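Local coordinates for protein methylmalonyl-CoA carboxyltransferase 12S subunit (Propionibacterium freudenreichii, PDB 1ON3) that transfers the carboxyl group of methylmalonyl-CoA to the biotin of the 1.3S subunit, and forms the hexameric core of transcarboxylase, at residues P169-A175 / T189-T195; P96-Q102 / T131-Y137; I448-E452 / K466-Y470. All blocks are in the same frame, centred on the assembly; numbering follows the deposited sequence.

Contact 1. Residues P169-A175 / T189-T195; sequences PQIAIIA and TDFIIMT
Build 170-175 and 191-195 as adjacent parallel strands, their axes 4.6 Å apart at closest and crossing at -17°. I171 pairs with F191, A172 with I192, I173 with I193 and I174 with M194, at CA-CA distances of 5.0, 4.8, 4.7 and 4.7 Å. The backbone hydrogen bonds step from strand to strand: A172 N to F191 O, I193 N to A172 O and I174 N to I193 O are each 2.8 Å, and T195 N to I174 O is 3.1 Å. At the start Q170 O receives D190 N at 2.8 Å and, weakly, F191 N at 3.4 Å, while Q170 N reaches D190 OD1 at 3.0 Å; D190 OD2 is hydrogen-bonded to N520 of a second subunit. These are inner strands of the N-terminal crotonase-like half, with 133-139 flanking 170-175 on the side away from 191-195. On one face I193 (m, t) brings CD1 to 4.0 Å from I171 CG2 and 4.1 Å from I173 CG1, and helix 241-253 touches I171 and F191. On the other, I174 (m, m) sets CG1 3.6 Å from I192 CG2 and CB 3.8 Å from M194 CG, with P186 against A172, I174 and I192. One water links Q170 NE2 (3.3 Å), which also hydrogen-bonds N161 O, to D190 OD1 (2.7 Å); another hydrogen-bonds A175 O and T195 OG1, both at 2.8 Å.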
loop_
_atom_site.group_PDB
_atom_site.type_symbol
_atom_site.label_atom_id
_atom_site.label_comp_id
_atom_site.label_asym_id
_atom_site.label_seq_id
_atom_site.Cartn_x
_atom_site.Cartn_y
_atom_site.Cartn_z
ATOM N N PRO E 169 -7.877 -15.875 16.970
ATOM C CA PRO E 169 -7.465 -16.643 18.151
ATOM C C PRO E 169 -7.752 -18.124 17.957
ATOM O O PRO E 169 -8.773 -18.481 17.372
ATOM C CB PRO E 169 -8.315 -16.048 19.278
ATOM C CG PRO E 169 -8.743 -14.709 18.756
ATOM C CD PRO E 169 -9.002 -14.983 17.303
ATOM N N GLN E 170 -6.850 -18.975 18.450
ATOM C CA GLN E 170 -7.003 -20.424 18.338
ATOM C C GLN E 170 -6.869 -21.039 19.723
ATOM O O GLN E 170 -5.844 -20.869 20.388
ATOM C CB GLN E 170 -5.924 -21.021 17.421
ATOM C CG GLN E 170 -5.899 -20.487 16.008
ATOM C CD GLN E 170 -4.780 -21.106 15.203
ATOM O OE1 GLN E 170 -4.911 -22.228 14.712
ATOM N NE2 GLN E 170 -3.656 -20.390 15.085
ATOM N N ILE E 171 -7.922 -21.733 20.150
ATOM C CA ILE E 171 -7.989 -22.368 21.460
ATOM C C ILE E 171 -8.112 -23.892 21.330
ATOM O O ILE E 171 -9.009 -24.407 20.662
ATOM C CB ILE E 171 -9.207 -21.817 22.251
ATOM C CG1 ILE E 171 -9.025 -20.310 22.469
ATOM C CG2 ILE E 171 -9.358 -22.531 23.598
ATOM C CD1 ILE E 171 -10.280 -19.590 23.006
ATOM N N ALA E 172 -7.201 -24.609 21.969
ATOM C CA ALA E 172 -7.238 -26.056 21.923
ATOM C C ALA E 172 -7.697 -26.589 23.270
ATOM O O ALA E 172 -7.264 -26.104 24.320
ATOM C CB ALA E 172 -5.864 -26.596 21.597
ATOM N N ILE E 173 -8.587 -27.572 23.243
ATOM C CA ILE E 173 -9.046 -28.204 24.478
ATOM C C ILE E 173 -8.745 -29.695 24.339
ATOM O O ILE E 173 -9.337 -30.368 23.493
ATOM C CB ILE E 173 -10.575 -28.030 24.705
ATOM C CG1 ILE E 173 -10.952 -26.550 24.737
ATOM C CG2 ILE E 173 -10.978 -28.660 26.032
ATOM C CD1 ILE E 173 -11.569 -26.056 23.439
ATOM N N ILE E 174 -7.801 -30.194 25.135
ATOM C CA ILE E 174 -7.442 -31.607 25.100
ATOM C C ILE E 174 -8.344 -32.267 26.127
ATOM O O ILE E 174 -8.220 -32.000 27.329
ATOM C CB ILE E 174 -5.975 -31.871 25.526
ATOM C CG1 ILE E 174 -5.043 -30.780 25.001
ATOM C CG2 ILE E 174 -5.554 -33.263 25.019
ATOM C CD1 ILE E 174 -4.986 -30.654 23.524
ATOM N N ALA E 175 -9.238 -33.134 25.662
ATOM C CA ALA E 175 -10.200 -33.774 26.552
ATOM C C ALA E 175 -10.183 -35.297 26.493
ATOM O O ALA E 175 -11.165 -35.954 26.851
ATOM C CB ALA E 175 -11.600 -33.255 26.230
ATOM N N THR E 189 -1.479 -23.636 18.425
ATOM C CA THR E 189 -2.650 -22.783 18.658
ATOM C C THR E 189 -2.174 -21.801 19.724
ATOM O O THR E 189 -1.006 -21.827 20.104
ATOM C CB THR E 189 -3.879 -23.558 19.209
ATOM O OG1 THR E 189 -3.577 -24.104 20.506
ATOM C CG2 THR E 189 -4.289 -24.701 18.231
ATOM N N ASP E 190 -3.049 -20.941 20.227
ATOM C CA ASP E 190 -2.579 -19.982 21.233
ATOM C C ASP E 190 -2.659 -20.441 22.678
ATOM O O ASP E 190 -1.749 -20.164 23.465
ATOM C CB ASP E 190 -3.327 -18.670 21.082
ATOM C CG ASP E 190 -3.154 -18.078 19.708
ATOM O OD1 ASP E 190 -4.174 -17.866 19.030
ATOM O OD2 ASP E 190 -1.994 -17.843 19.306
ATOM N N PHE E 191 -3.754 -21.114 23.030
ATOM C CA PHE E 191 -3.954 -21.600 24.385
ATOM C C PHE E 191 -4.397 -23.041 24.434
ATOM O O PHE E 191 -5.276 -23.445 23.675
ATOM C CB PHE E 191 -5.011 -20.776 25.116
ATOM C CG PHE E 191 -4.651 -19.333 25.254
ATOM C CD1 PHE E 191 -5.078 -18.402 24.315
ATOM C CD2 PHE E 191 -3.837 -18.918 26.290
ATOM C CE1 PHE E 191 -4.689 -17.056 24.411
ATOM C CE2 PHE E 191 -3.443 -17.588 26.394
ATOM C CZ PHE E 191 -3.871 -16.657 25.452
ATOM N N ILE E 192 -3.788 -23.812 25.332
ATOM C CA ILE E 192 -4.186 -25.204 25.510
ATOM C C ILE E 192 -4.861 -25.389 26.866
ATOM O O ILE E 192 -4.264 -25.070 27.897
ATOM C CB ILE E 192 -2.987 -26.175 25.471
ATOM C CG1 ILE E 192 -2.312 -26.128 24.098
ATOM C CG2 ILE E 192 -3.482 -27.598 25.777
ATOM C CD1 ILE E 192 -1.017 -26.958 24.033
ATOM N N ILE E 193 -6.107 -25.878 26.853
ATOM C CA ILE E 193 -6.861 -26.176 28.073
ATOM C C ILE E 193 -6.878 -27.694 28.083
ATOM O O ILE E 193 -7.325 -28.303 27.118
ATOM C CB ILE E 193 -8.326 -25.696 28.007
ATOM C CG1 ILE E 193 -8.373 -24.171 27.897
ATOM C CG2 ILE E 193 -9.071 -26.124 29.264
ATOM C CD1 ILE E 193 -9.714 -23.667 27.375
ATOM N N MET E 194 -6.394 -28.292 29.164
ATOM C CA MET E 194 -6.309 -29.741 29.273
ATOM C C MET E 194 -7.082 -30.253 30.486
ATOM O O MET E 194 -6.877 -29.764 31.596
ATOM C CB MET E 194 -4.831 -30.114 29.391
ATOM C CG MET E 194 -4.479 -31.502 28.993
ATOM S SD MET E 194 -2.687 -31.728 28.880
ATOM C CE MET E 194 -2.681 -33.528 29.010
ATOM N N THR E 195 -7.963 -31.241 30.292
ATOM C CA THR E 195 -8.729 -31.782 31.416
ATOM C C THR E 195 -7.905 -32.840 32.144
ATOM O O THR E 195 -6.887 -33.313 31.624
ATOM C CB THR E 195 -10.031 -32.457 30.967
ATOM O OG1 THR E 195 -9.714 -33.695 30.319
ATOM C CG2 THR E 195 -10.808 -31.555 30.018
HETATM O O HOH W 1 -3.755 -17.400 16.429
HETATM O O HOH W 2 -12.052 -34.816 29.308
#

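Contact 2. Residues P96-Q102 / T131-Y137; sequences PVHAASQ and TPFLFFY
Strands 95-102 and 133-139, with helix 113-129 between them in the chain, make a beta-alpha-beta crossover in the N-terminal crotonase-like half. The segments run parallel, axes 4.6 Å apart at closest and 5° from aligned, and pair H98 with F133, A99 with L134, A100 with F135 and S101 with F136. Five backbone hydrogen bonds fix this register: H98 N to P132 O (3.1 Å), L134 N to H98 O (3.0 Å), A100 N to L134 O (2.9 Å), F136 N to A100 O (2.9 Å) and Q102 N to F136 O (3.0 Å). On the face of H98 and A100, F133 and F135 both take chi1 t, swinging their rings toward the neighbouring strand; M123 and V119 of helix 113-129 pack on them. A100 CB lies over the F135 ring, 4.0 Å from its centroid in a CH-pi contact, and 4.2 Å from F133 CZ. Q102 (m, t) brings CG to 3.6 Å from F135 CE2 at that ring's edge, and its OE1 accepts D138 N. On the opposite face L134, chi1 m, sets CD1 4.0 Å from V97 CB. Near the start H98, chi1 m, turns its ring edge to T131, chi1 p, and H98 ND1 hydrogen-bonds T131 OG1 at 2.7 Å.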
loop_
_atom_site.group_PDB
_atom_site.type_symbol
_atom_site.label_atom_id
_atom_site.label_comp_id
_atom_site.label_asym_id
_atom_site.label_seq_id
_atom_site.Cartn_x
_atom_site.Cartn_y
_atom_site.Cartn_z
ATOM N N PRO E 96 -19.709 -14.996 16.541
ATOM C CA PRO E 96 -19.495 -16.077 15.575
ATOM C C PRO E 96 -18.155 -16.778 15.822
ATOM O O PRO E 96 -17.137 -16.115 16.064
ATOM C CB PRO E 96 -19.490 -15.336 14.230
ATOM C CG PRO E 96 -20.343 -14.110 14.509
ATOM C CD PRO E 96 -19.840 -13.697 15.861
ATOM N N VAL E 97 -18.159 -18.108 15.767
ATOM C CA VAL E 97 -16.936 -18.891 15.922
ATOM C C VAL E 97 -17.017 -20.117 15.024
ATOM O O VAL E 97 -18.096 -20.468 14.547
ATOM C CB VAL E 97 -16.713 -19.414 17.381
ATOM C CG1 VAL E 97 -16.506 -18.257 18.353
ATOM C CG2 VAL E 97 -17.880 -20.304 17.814
ATOM N N HIS E 98 -15.866 -20.740 14.784
ATOM C CA HIS E 98 -15.772 -21.983 14.023
ATOM C C HIS E 98 -15.139 -22.980 14.992
ATOM O O HIS E 98 -14.287 -22.606 15.802
ATOM C CB HIS E 98 -14.910 -21.812 12.772
ATOM C CG HIS E 98 -15.603 -21.056 11.684
ATOM N ND1 HIS E 98 -15.718 -19.679 11.686
ATOM C CD2 HIS E 98 -16.291 -21.492 10.603
ATOM C CE1 HIS E 98 -16.451 -19.303 10.650
ATOM N NE2 HIS E 98 -16.814 -20.385 9.979
ATOM N N ALA E 99 -15.544 -24.243 14.915
ATOM C CA ALA E 99 -15.031 -25.237 15.859
ATOM C C ALA E 99 -14.953 -26.641 15.282
ATOM O O ALA E 99 -15.626 -26.957 14.296
ATOM C CB ALA E 99 -15.920 -25.251 17.101
ATOM N N ALA E 100 -14.115 -27.468 15.903
ATOM C CA ALA E 100 -13.946 -28.861 15.507
ATOM C C ALA E 100 -13.966 -29.678 16.793
ATOM O O ALA E 100 -13.516 -29.215 17.846
ATOM C CB ALA E 100 -12.629 -29.056 14.781
ATOM N N SER E 101 -14.483 -30.897 16.720
ATOM C CA SER E 101 -14.560 -31.716 17.923
ATOM C C SER E 101 -14.337 -33.165 17.517
ATOM O O SER E 101 -15.152 -33.740 16.797
ATOM C CB SER E 101 -15.936 -31.522 18.573
ATOM O OG SER E 101 -16.023 -32.120 19.853
ATOM N N GLN E 102 -13.222 -33.739 17.955
ATOM C CA GLN E 102 -12.894 -35.123 17.614
ATOM C C GLN E 102 -13.775 -36.107 18.355
ATOM O O GLN E 102 -14.093 -35.921 19.536
ATOM C CB GLN E 102 -11.417 -35.419 17.912
ATOM C CG GLN E 102 -10.470 -34.798 16.899
ATOM C CD GLN E 102 -9.011 -35.119 17.169
ATOM O OE1 GLN E 102 -8.537 -34.970 18.292
ATOM N NE2 GLN E 102 -8.288 -35.540 16.133
ATOM N N THR E 131 -13.044 -15.170 12.330
ATOM C CA THR E 131 -13.572 -15.573 13.627
ATOM C C THR E 131 -12.625 -16.492 14.383
ATOM O O THR E 131 -11.710 -17.102 13.803
ATOM C CB THR E 131 -14.909 -16.352 13.528
ATOM O OG1 THR E 131 -14.619 -17.732 13.247
ATOM C CG2 THR E 131 -15.811 -15.773 12.424
ATOM N N PRO E 132 -12.836 -16.604 15.697
ATOM C CA PRO E 132 -11.999 -17.477 16.517
ATOM C C PRO E 132 -12.219 -18.932 16.076
ATOM O O PRO E 132 -13.256 -19.266 15.482
ATOM C CB PRO E 132 -12.541 -17.246 17.918
ATOM C CG PRO E 132 -12.935 -15.805 17.887
ATOM C CD PRO E 132 -13.603 -15.662 16.538
ATOM N N PHE E 133 -11.238 -19.781 16.369
ATOM C CA PHE E 133 -11.301 -21.211 16.056
ATOM C C PHE E 133 -11.028 -22.010 17.331
ATOM O O PHE E 133 -9.994 -21.814 17.978
ATOM C CB PHE E 133 -10.250 -21.592 15.016
ATOM C CG PHE E 133 -10.154 -23.066 14.788
ATOM C CD1 PHE E 133 -9.007 -23.770 15.142
ATOM C CD2 PHE E 133 -11.224 -23.760 14.256
ATOM C CE1 PHE E 133 -8.939 -25.160 14.967
ATOM C CE2 PHE E 133 -11.166 -25.146 14.081
ATOM C CZ PHE E 133 -10.019 -25.840 14.440
ATOM N N LEU E 134 -11.942 -22.912 17.680
ATOM C CA LEU E 134 -11.809 -23.744 18.879
ATOM C C LEU E 134 -11.820 -25.216 18.451
ATOM O O LEU E 134 -12.575 -25.607 17.567
ATOM C CB LEU E 134 -12.943 -23.452 19.869
ATOM C CG LEU E 134 -12.935 -22.002 20.396
ATOM C CD1 LEU E 134 -13.970 -21.190 19.629
ATOM C CD2 LEU E 134 -13.240 -21.965 21.885
ATOM N N PHE E 135 -10.981 -26.022 19.091
ATOM C CA PHE E 135 -10.840 -27.429 18.725
ATOM C C PHE E 135 -10.729 -28.354 19.949
ATOM O O PHE E 135 -9.830 -28.192 20.764
ATOM C CB PHE E 135 -9.575 -27.539 17.855
ATOM C CG PHE E 135 -9.400 -28.855 17.134
ATOM C CD1 PHE E 135 -8.495 -28.938 16.085
ATOM C CD2 PHE E 135 -10.085 -30.007 17.519
ATOM C CE1 PHE E 135 -8.265 -30.154 15.424
ATOM C CE2 PHE E 135 -9.861 -31.231 16.861
ATOM C CZ PHE E 135 -8.947 -31.296 15.813
ATOM N N PHE E 136 -11.660 -29.303 20.070
ATOM C CA PHE E 136 -11.633 -30.302 21.152
ATOM C C PHE E 136 -10.891 -31.523 20.589
ATOM O O PHE E 136 -11.351 -32.156 19.624
ATOM C CB PHE E 136 -13.041 -30.751 21.569
ATOM C CG PHE E 136 -13.822 -29.725 22.362
ATOM C CD1 PHE E 136 -14.653 -28.817 21.719
ATOM C CD2 PHE E 136 -13.779 -29.724 23.755
ATOM C CE1 PHE E 136 -15.445 -27.923 22.458
ATOM C CE2 PHE E 136 -14.560 -28.844 24.499
ATOM C CZ PHE E 136 -15.400 -27.939 23.848
ATOM N N TYR E 137 -9.734 -31.821 21.174
ATOM C CA TYR E 137 -8.890 -32.945 20.771
ATOM C C TYR E 137 -9.172 -34.165 21.663
ATOM O O TYR E 137 -9.246 -34.046 22.878
ATOM C CB TYR E 137 -7.418 -32.555 20.925
ATOM C CG TYR E 137 -6.965 -31.452 20.004
ATOM C CD1 TYR E 137 -6.285 -31.742 18.830
ATOM C CD2 TYR E 137 -7.162 -30.110 20.340
ATOM C CE1 TYR E 137 -5.794 -30.727 18.004
ATOM C CE2 TYR E 137 -6.682 -29.080 19.524
ATOM C CZ TYR E 137 -5.997 -29.393 18.361
ATOM O OH TYR E 137 -5.508 -28.389 17.557
#

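Contact 3. Residues I448-E452 / K466-Y470; sequences IFRKE and KIEEY
A lysine chain lies flat over a phenylalanine ring here: K466 (m, m, t, t) sets CD 4.0 Å from the F449 ring centroid, 11° off its normal, as a CH-pi contact, with K466 CB 3.6 Å from F449 CD1. F449, chi1 m, is the junction residue, the first after helix 441-448 to leave helical angles and the N-cap of helix 450-454. F449 CA is 7.3 Å from K466 CA. In helix 459-474, Y470 N hydrogen-bonds K466 O at 2.8 Å. Past the ring, K466 NZ makes a salt bridge to E452 OE1 at 3.4 Å and another within its own helix to E469 OE2 at 3.3 Å; E452 OE1 also pairs with K451 NZ at 3.3 Å, giving a four-residue charge network. The junction thus packs against helix 459-474 in the C-terminal carboxyltransferase half, at a subunit interface, and the I448 side chain comes within about 4 Å (nearest atoms) of a bound methylmalonyl-CoA. Apolar contacts complete the packing: Y470, chi1 t, brings CE1 to 4.0 Å from I448 CD1 (I448 is p, t), and Y470 CD1 lies 4.4 Å from F449 CE1. A second subunit meets this side, with F73 edge-to-face on the F449 ring and the I144 carbonyl hydrogen-bonded to Y470 OH.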
loop_
_atom_site.group_PDB
_atom_site.type_symbol
_atom_site.label_atom_id
_atom_site.label_comp_id
_atom_site.label_asym_id
_atom_site.label_seq_id
_atom_site.Cartn_x
_atom_site.Cartn_y
_atom_site.Cartn_z
ATOM N N ILE E 448 33.122 -0.203 43.121
ATOM C CA ILE E 448 33.679 1.117 42.837
ATOM C C ILE E 448 34.286 1.905 44.001
ATOM O O ILE E 448 34.944 2.916 43.776
ATOM C CB ILE E 448 32.634 2.019 42.149
ATOM C CG1 ILE E 448 31.406 2.177 43.042
ATOM C CG2 ILE E 448 32.253 1.425 40.799
ATOM C CD1 ILE E 448 30.412 3.193 42.531
ATOM N N PHE E 449 34.070 1.459 45.234
ATOM C CA PHE E 449 34.623 2.159 46.393
ATOM C C PHE E 449 35.606 1.259 47.140
ATOM O O PHE E 449 36.105 1.609 48.213
ATOM C CB PHE E 449 33.494 2.591 47.326
ATOM C CG PHE E 449 32.458 3.458 46.661
ATOM C CD1 PHE E 449 31.120 3.076 46.645
ATOM C CD2 PHE E 449 32.819 4.663 46.058
ATOM C CE1 PHE E 449 30.154 3.882 46.036
ATOM C CE2 PHE E 449 31.863 5.474 45.448
ATOM C CZ PHE E 449 30.528 5.084 45.437
ATOM N N ARG E 450 35.870 0.101 46.545
ATOM C CA ARG E 450 36.779 -0.908 47.079
ATOM C C ARG E 450 38.065 -0.331 47.677
ATOM O O ARG E 450 38.447 -0.669 48.803
ATOM C CB ARG E 450 37.102 -1.896 45.956
ATOM C CG ARG E 450 38.289 -2.806 46.164
ATOM C CD ARG E 450 38.406 -3.748 44.969
ATOM N NE ARG E 450 39.774 -4.192 44.710
ATOM C CZ ARG E 450 40.791 -3.377 44.433
ATOM N NH1 ARG E 450 40.604 -2.064 44.382
ATOM N NH2 ARG E 450 41.996 -3.877 44.190
ATOM N N LYS E 451 38.719 0.544 46.923
ATOM C CA LYS E 451 39.964 1.173 47.346
ATOM C C LYS E 451 39.816 2.133 48.518
ATOM O O LYS E 451 40.531 2.026 49.514
ATOM C CB LYS E 451 40.595 1.908 46.156
ATOM C CG LYS E 451 39.586 2.619 45.237
ATOM C CD LYS E 451 38.919 3.819 45.901
ATOM C CE LYS E 451 37.725 4.333 45.111
ATOM N NZ LYS E 451 37.001 5.407 45.849
ATOM N N GLU E 452 38.886 3.070 48.386
ATOM C CA GLU E 452 38.627 4.084 49.397
ATOM C C GLU E 452 38.159 3.486 50.718
ATOM O O GLU E 452 38.319 4.095 51.780
ATOM C CB GLU E 452 37.591 5.074 48.862
ATOM C CG GLU E 452 37.080 6.084 49.874
ATOM C CD GLU E 452 36.211 7.153 49.237
ATOM O OE1 GLU E 452 35.428 6.818 48.320
ATOM O OE2 GLU E 452 36.301 8.327 49.658
ATOM N N LYS E 466 29.365 5.137 51.932
ATOM C CA LYS E 466 29.296 5.041 50.474
ATOM C C LYS E 466 28.042 4.332 49.984
ATOM O O LYS E 466 27.449 4.727 48.974
ATOM C CB LYS E 466 30.541 4.334 49.940
ATOM C CG LYS E 466 31.797 5.177 50.090
ATOM C CD LYS E 466 31.605 6.508 49.374
ATOM C CE LYS E 466 32.798 7.430 49.539
ATOM N NZ LYS E 466 32.635 8.685 48.743
ATOM N N ILE E 467 27.642 3.285 50.694
ATOM C CA ILE E 467 26.444 2.553 50.330
ATOM C C ILE E 467 25.257 3.507 50.436
ATOM O O ILE E 467 24.397 3.554 49.555
ATOM C CB ILE E 467 26.245 1.343 51.259
ATOM C CG1 ILE E 467 27.263 0.259 50.887
ATOM C CG2 ILE E 467 24.799 0.844 51.178
ATOM C CD1 ILE E 467 27.260 -0.935 51.799
ATOM N N GLU E 468 25.235 4.279 51.516
ATOM C CA GLU E 468 24.182 5.258 51.763
ATOM C C GLU E 468 24.177 6.277 50.623
ATOM O O GLU E 468 23.123 6.612 50.083
ATOM C CB GLU E 468 24.448 5.951 53.105
ATOM C CG GLU E 468 23.394 6.948 53.567
ATOM C CD GLU E 468 22.007 6.338 53.715
ATOM O OE1 GLU E 468 21.901 5.116 53.974
ATOM O OE2 GLU E 468 21.019 7.092 53.588
ATOM N N GLU E 469 25.369 6.753 50.267
ATOM C CA GLU E 469 25.563 7.718 49.191
ATOM C C GLU E 469 25.024 7.209 47.859
ATOM O O GLU E 469 24.296 7.920 47.164
ATOM C CB GLU E 469 27.049 8.027 49.009
ATOM C CG GLU E 469 27.653 8.944 50.057
ATOM C CD GLU E 469 29.104 9.281 49.750
ATOM O OE1 GLU E 469 29.398 9.652 48.591
ATOM O OE2 GLU E 469 29.948 9.181 50.663
ATOM N N TYR E 470 25.402 5.985 47.512
ATOM C CA TYR E 470 24.980 5.357 46.260
ATOM C C TYR E 470 23.461 5.175 46.245
ATOM O O TYR E 470 22.792 5.531 45.279
ATOM C CB TYR E 470 25.667 4.000 46.102
ATOM C CG TYR E 470 25.571 3.409 44.704
ATOM C CD1 TYR E 470 26.465 3.792 43.694
ATOM C CD2 TYR E 470 24.581 2.471 44.389
ATOM C CE1 TYR E 470 26.380 3.252 42.400
ATOM C CE2 TYR E 470 24.481 1.926 43.100
ATOM C CZ TYR E 470 25.382 2.321 42.112
ATOM O OH TYR E 470 25.282 1.786 40.843
#

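Contacts 1 and 2 are buried neighbours in one sheet, centres 10 Å apart, joined because strand 133-139 of contact 2 lies beside strand 170-175 of contact 1. I173 N to F135 O and I173 O to Y137 N, both 2.8 Å, are probable hydrogen bonds continuing the parallel pairing, and A172 packs on Y137. Main-chain bonds with apolar faces dominate both, though contact 1 is rich in isoleucine and contact 2 in phenylalanine. Contact 3 belongs to the other half of the chain, its centre 53 Å from contact 1 and 61 Å from contact 2. Partly buried and helical, it relies on side-chain packing and charges; several of its residues meet a second subunit, which contact 1 reaches through D190.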